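Local structure of hypothetical protein ST1444 (Sulfolobus tokodaii, 2EO0) at residues 68-72 and 73-77; 126-129 and 130-133. The protein is probably a structure-specific endonuclease that resolves Holliday junctions during genetic recombination by nicking opposing strands of four-way DNA. All coordinates share one frame; numbering follows the deposited sequence.

Contact 1: residues 68-72 and 73-77; sequences IYIEK and EQAEG
Glu71 bends its carboxylate back over the first turn of helix 72-85, where it meets two backbone N-H groups: OE2 of Glu71 accepts from Glu73 N at 2.6 Å, and OE1 of Glu71 from Gln74 N at 2.7 Å. A turn at chi2 (-85°) swings both oxygens towards the helix. Both donors approach from above the carboxylate plane, the Gln74 N-H lying 43° out of it. On the inner side, Ile70 CG1 packs 4.1 Å from Ala75 CB, with Tyr115 against both residues. Gln74, crossing Ile70 at about a right angle, gives OE1 to a weak hydrogen bond with Lys60, and its side chain lies about 4 Å from that of Glu58, a probable magnesium ligand. The Glu71 bonds form an N-cap where strand 68-70 passes into a helix of the PDDEXK-type nuclease domain; the helix start would probably stabilise the carboxylate's charge. On the looser solvent side Glu73 is exposed, its carboxylate leading away from 68-72, with Lys72 and Glu76 partly so. Lys72 runs extended until chi4 (-62°) brings its NZ to 3.0 Å from Glu76 OE1, a salt bridge, NZ arriving syn but tilted out of the carboxylate plane, while Glu76 OE2 bonds to Tyr115 OH.

Contact 2: residues 126-129 and 130-133; sequences MELE and DLVR
Asp130 reaches back to the residue before the helix: its OD2 accepts from Glu127 N at 2.8 Å, with an N-H...O angle of 159°, through the anti lone pair. With chi1 at -56°, CG of Asp130 stands beside its own backbone N, facing the N-cap residue Glu127. This is one half of a capping box. The reciprocal bond is absent, because the Glu127 carboxylate extends away from Asp130 N, which instead makes a weak bond to Glu127 O at 2.8 Å. The same Glu127 O takes a straighter bond from Leu131 N, also at 2.8 Å, so two N-H groups share one carbonyl. Further along, Leu128 O is satisfied by Val132 N at 2.8 Å and Glu129 O by Arg133 N at 3.0 Å. Beside the cap, the Met126 and Asp130 side chains run alongside each other in opposite senses, their CB atoms doubtfully close; Phe101 of strand 98-103 touches both Met126 and Leu131. Without the Asp130 carboxylate, as with an alanine here, Glu127 N would probably lose this acceptor and its peptide would be freer to turn. Glu127 OE2 and Asp130 OD2 stand 4.6 Å apart, two like charges at the start of a helix, whose N-terminal end would probably ease some of their mutual repulsion.

In the fold
Following the chain from the N terminus, contact 1 comes first, where strand 68-70, paired with 115-117 in the small antiparallel sheet, turns into helix 72-85. That helix then leads to strand 88-95, which lies parallel to 53-61 in the five-stranded sheet. After 98-103, 108-109 and 115-117, the short helix 119-123 precedes contact 2, which starts helix 128-143 beside strand 98-103. Each contact closes only a first helical turn; they lie in series, neither nested nor crossed. Their centres are 24 Å apart, their nearest atoms about 11 Å, on opposite sides of the chain's centre. Contact 1 joins the small sheet to one helix, contact 2 another helix to the main sheet's edge.

Contact 1: residues 68-72 and 73-77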
loop_
_atom_site.group_PDB
_atom_site.type_symbol
_atom_site.label_atom_id
_atom_site.label_comp_id
_atom_site.label_asym_id
_atom_site.label_seq_id
_atom_site.Cartn_x
_atom_site.Cartn_y
_atom_site.Cartn_z
ATOM N N ILE A 68 -13.171 1.530 -23.809
ATOM C CA ILE A 68 -13.460 1.342 -22.393
ATOM C C ILE A 68 -13.480 2.739 -21.793
ATOM O O ILE A 68 -12.515 3.492 -21.932
ATOM C CB ILE A 68 -12.358 0.571 -21.662
ATOM C CG1 ILE A 68 -12.097 -0.758 -22.364
ATOM C CG2 ILE A 68 -12.759 0.376 -20.208
ATOM C CD1 ILE A 68 -10.974 -1.580 -21.734
ATOM N N TYR A 69 -14.567 3.070 -21.110
ATOM C CA TYR A 69 -14.725 4.382 -20.514
ATOM C C TYR A 69 -14.634 4.349 -19.009
ATOM O O TYR A 69 -15.197 3.477 -18.363
ATOM C CB TYR A 69 -16.084 4.961 -20.908
ATOM C CG TYR A 69 -16.130 5.508 -22.313
ATOM C CD1 TYR A 69 -15.636 6.783 -22.600
ATOM C CD2 TYR A 69 -16.658 4.755 -23.363
ATOM C CE1 TYR A 69 -15.665 7.300 -23.906
ATOM C CE2 TYR A 69 -16.693 5.259 -24.674
ATOM C CZ TYR A 69 -16.195 6.533 -24.935
ATOM O OH TYR A 69 -16.231 7.048 -26.216
ATOM N N ILE A 70 -13.913 5.309 -18.447
ATOM C CA ILE A 70 -13.820 5.414 -17.006
ATOM C C ILE A 70 -14.219 6.840 -16.645
ATOM O O ILE A 70 -13.727 7.800 -17.228
ATOM C CB ILE A 70 -12.414 5.108 -16.526
ATOM C CG1 ILE A 70 -12.357 5.212 -15.003
ATOM C CG2 ILE A 70 -11.442 6.052 -17.191
ATOM C CD1 ILE A 70 -11.103 4.639 -14.400
ATOM N N GLU A 71 -15.147 6.952 -15.701
ATOM C CA GLU A 71 -15.694 8.227 -15.230
ATOM C C GLU A 71 -14.657 9.216 -14.701
ATOM O O GLU A 71 -13.778 8.871 -13.896
ATOM C CB GLU A 71 -16.757 7.943 -14.167
ATOM C CG GLU A 71 -17.614 9.126 -13.759
ATOM C CD GLU A 71 -16.970 9.966 -12.686
ATOM O OE1 GLU A 71 -16.517 9.391 -11.678
ATOM O OE2 GLU A 71 -16.927 11.197 -12.840
ATOM N N LYS A 72 -14.796 10.455 -15.160
ATOM C CA LYS A 72 -13.908 11.561 -14.825
ATOM C C LYS A 72 -13.485 11.710 -13.358
ATOM O O LYS A 72 -12.284 11.671 -13.038
ATOM C CB LYS A 72 -14.554 12.855 -15.309
ATOM C CG LYS A 72 -13.808 14.127 -15.001
ATOM C CD LYS A 72 -14.739 15.317 -15.194
ATOM C CE LYS A 72 -14.024 16.652 -14.985
ATOM N NZ LYS A 72 -13.485 16.817 -13.591
ATOM N N GLU A 73 -14.465 11.898 -12.476
ATOM C CA GLU A 73 -14.205 12.090 -11.062
ATOM C C GLU A 73 -13.546 10.894 -10.403
ATOM O O GLU A 73 -12.698 11.059 -9.531
ATOM C CB GLU A 73 -15.500 12.460 -10.329
ATOM C CG GLU A 73 -15.761 13.970 -10.303
ATOM C CD GLU A 73 -17.137 14.365 -9.758
ATOM O OE1 GLU A 73 -17.681 13.704 -8.840
ATOM O OE2 GLU A 73 -17.665 15.381 -10.246
ATOM N N GLN A 74 -13.934 9.692 -10.817
ATOM C CA GLN A 74 -13.347 8.485 -10.272
ATOM C C GLN A 74 -11.906 8.331 -10.752
ATOM O O GLN A 74 -11.033 7.917 -9.990
ATOM C CB GLN A 74 -14.161 7.258 -10.685
ATOM C CG GLN A 74 -13.386 5.933 -10.575
ATOM C CD GLN A 74 -14.277 4.725 -10.771
ATOM O OE1 GLN A 74 -14.169 4.006 -11.759
ATOM N NE2 GLN A 74 -15.170 4.503 -9.823
ATOM N N ALA A 75 -11.655 8.674 -12.010
ATOM C CA ALA A 75 -10.321 8.550 -12.566
ATOM C C ALA A 75 -9.383 9.565 -11.956
ATOM O O ALA A 75 -8.233 9.256 -11.661
ATOM C CB ALA A 75 -10.352 8.720 -14.074
ATOM N N GLU A 76 -9.857 10.783 -11.778
ATOM C CA GLU A 76 -8.999 11.801 -11.214
ATOM C C GLU A 76 -8.736 11.518 -9.739
ATOM O O GLU A 76 -7.650 11.813 -9.238
ATOM C CB GLU A 76 -9.621 13.182 -11.428
ATOM C CG GLU A 76 -9.743 13.522 -12.906
ATOM C CD GLU A 76 -10.429 14.847 -13.169
ATOM O OE1 GLU A 76 -11.237 15.290 -12.322
ATOM O OE2 GLU A 76 -10.172 15.440 -14.235
ATOM N N GLY A 77 -9.716 10.920 -9.064
ATOM C CA GLY A 77 -9.571 10.567 -7.658
ATOM C C GLY A 77 -8.520 9.480 -7.403
ATOM O O GLY A 77 -7.583 9.692 -6.639
#

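Contact 2: residues 126-129 and 130-133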
loop_
_atom_site.group_PDB
_atom_site.type_symbol
_atom_site.label_atom_id
_atom_site.label_comp_id
_atom_site.label_asym_id
_atom_site.label_seq_id
_atom_site.Cartn_x
_atom_site.Cartn_y
_atom_site.Cartn_z
ATOM N N MET A 126 -0.738 -6.093 -21.172
ATOM C CA MET A 126 -0.010 -7.205 -20.584
ATOM C C MET A 126 -0.866 -8.110 -19.729
ATOM O O MET A 126 -1.939 -7.728 -19.275
ATOM C CB MET A 126 1.193 -6.692 -19.780
ATOM C CG MET A 126 0.890 -5.994 -18.484
ATOM S SD MET A 126 2.103 -4.650 -18.192
ATOM C CE MET A 126 3.407 -5.436 -17.352
ATOM N N GLU A 127 -0.407 -9.343 -19.557
ATOM C CA GLU A 127 -1.118 -10.287 -18.713
ATOM C C GLU A 127 -0.502 -10.193 -17.344
ATOM O O GLU A 127 0.479 -9.483 -17.152
ATOM C CB GLU A 127 -0.991 -11.702 -19.237
ATOM C CG GLU A 127 -1.542 -11.864 -20.624
ATOM C CD GLU A 127 -1.683 -13.313 -20.989
ATOM O OE1 GLU A 127 -2.530 -13.998 -20.355
ATOM O OE2 GLU A 127 -0.941 -13.763 -21.896
ATOM N N LEU A 128 -1.093 -10.888 -16.388
ATOM C CA LEU A 128 -0.609 -10.849 -15.023
ATOM C C LEU A 128 0.891 -11.115 -14.958
ATOM O O LEU A 128 1.655 -10.339 -14.375
ATOM C CB LEU A 128 -1.375 -11.873 -14.190
ATOM C CG LEU A 128 -1.383 -11.728 -12.662
ATOM C CD1 LEU A 128 -1.255 -10.279 -12.229
ATOM C CD2 LEU A 128 -2.668 -12.315 -12.164
ATOM N N GLU A 129 1.309 -12.201 -15.592
ATOM C CA GLU A 129 2.704 -12.579 -15.607
ATOM C C GLU A 129 3.586 -11.480 -16.172
ATOM O O GLU A 129 4.742 -11.356 -15.778
ATOM C CB GLU A 129 2.883 -13.855 -16.410
ATOM C CG GLU A 129 3.799 -14.843 -15.721
ATOM C CD GLU A 129 3.295 -15.228 -14.333
ATOM O OE1 GLU A 129 2.234 -15.909 -14.245
ATOM O OE2 GLU A 129 3.966 -14.839 -13.342
ATOM N N ASP A 130 3.059 -10.687 -17.094
ATOM C CA ASP A 130 3.845 -9.596 -17.657
ATOM C C ASP A 130 3.867 -8.455 -16.657
ATOM O O ASP A 130 4.885 -7.774 -16.484
ATOM C CB ASP A 130 3.242 -9.104 -18.978
ATOM C CG ASP A 130 3.087 -10.219 -19.998
ATOM O OD1 ASP A 130 4.113 -10.756 -20.455
ATOM O OD2 ASP A 130 1.931 -10.567 -20.335
ATOM N N LEU A 131 2.734 -8.242 -15.997
ATOM C CA LEU A 131 2.671 -7.179 -15.012
ATOM C C LEU A 131 3.733 -7.478 -13.987
ATOM O O LEU A 131 4.494 -6.599 -13.594
ATOM C CB LEU A 131 1.308 -7.120 -14.322
ATOM C CG LEU A 131 1.198 -5.983 -13.295
ATOM C CD1 LEU A 131 1.533 -4.644 -13.953
ATOM C CD2 LEU A 131 -0.189 -5.945 -12.716
ATOM N N VAL A 132 3.775 -8.743 -13.584
ATOM C CA VAL A 132 4.726 -9.205 -12.596
ATOM C C VAL A 132 6.164 -9.015 -13.057
ATOM O O VAL A 132 6.965 -8.449 -12.316
ATOM C CB VAL A 132 4.469 -10.686 -12.240
ATOM C CG1 VAL A 132 5.582 -11.226 -11.369
ATOM C CG2 VAL A 132 3.148 -10.798 -11.511
ATOM N N ARG A 133 6.499 -9.466 -14.265
ATOM C CA ARG A 133 7.870 -9.290 -14.750
ATOM C C ARG A 133 8.241 -7.814 -14.702
ATOM O O ARG A 133 9.362 -7.444 -14.317
ATOM C CB ARG A 133 8.030 -9.802 -16.185
ATOM C CG ARG A 133 8.176 -11.314 -16.287
ATOM C CD ARG A 133 8.323 -11.790 -17.737
ATOM N NE ARG A 133 8.463 -13.246 -17.825
ATOM C CZ ARG A 133 8.618 -13.928 -18.963
ATOM N NH1 ARG A 133 8.659 -13.296 -20.137
ATOM N NH2 ARG A 133 8.726 -15.252 -18.929
#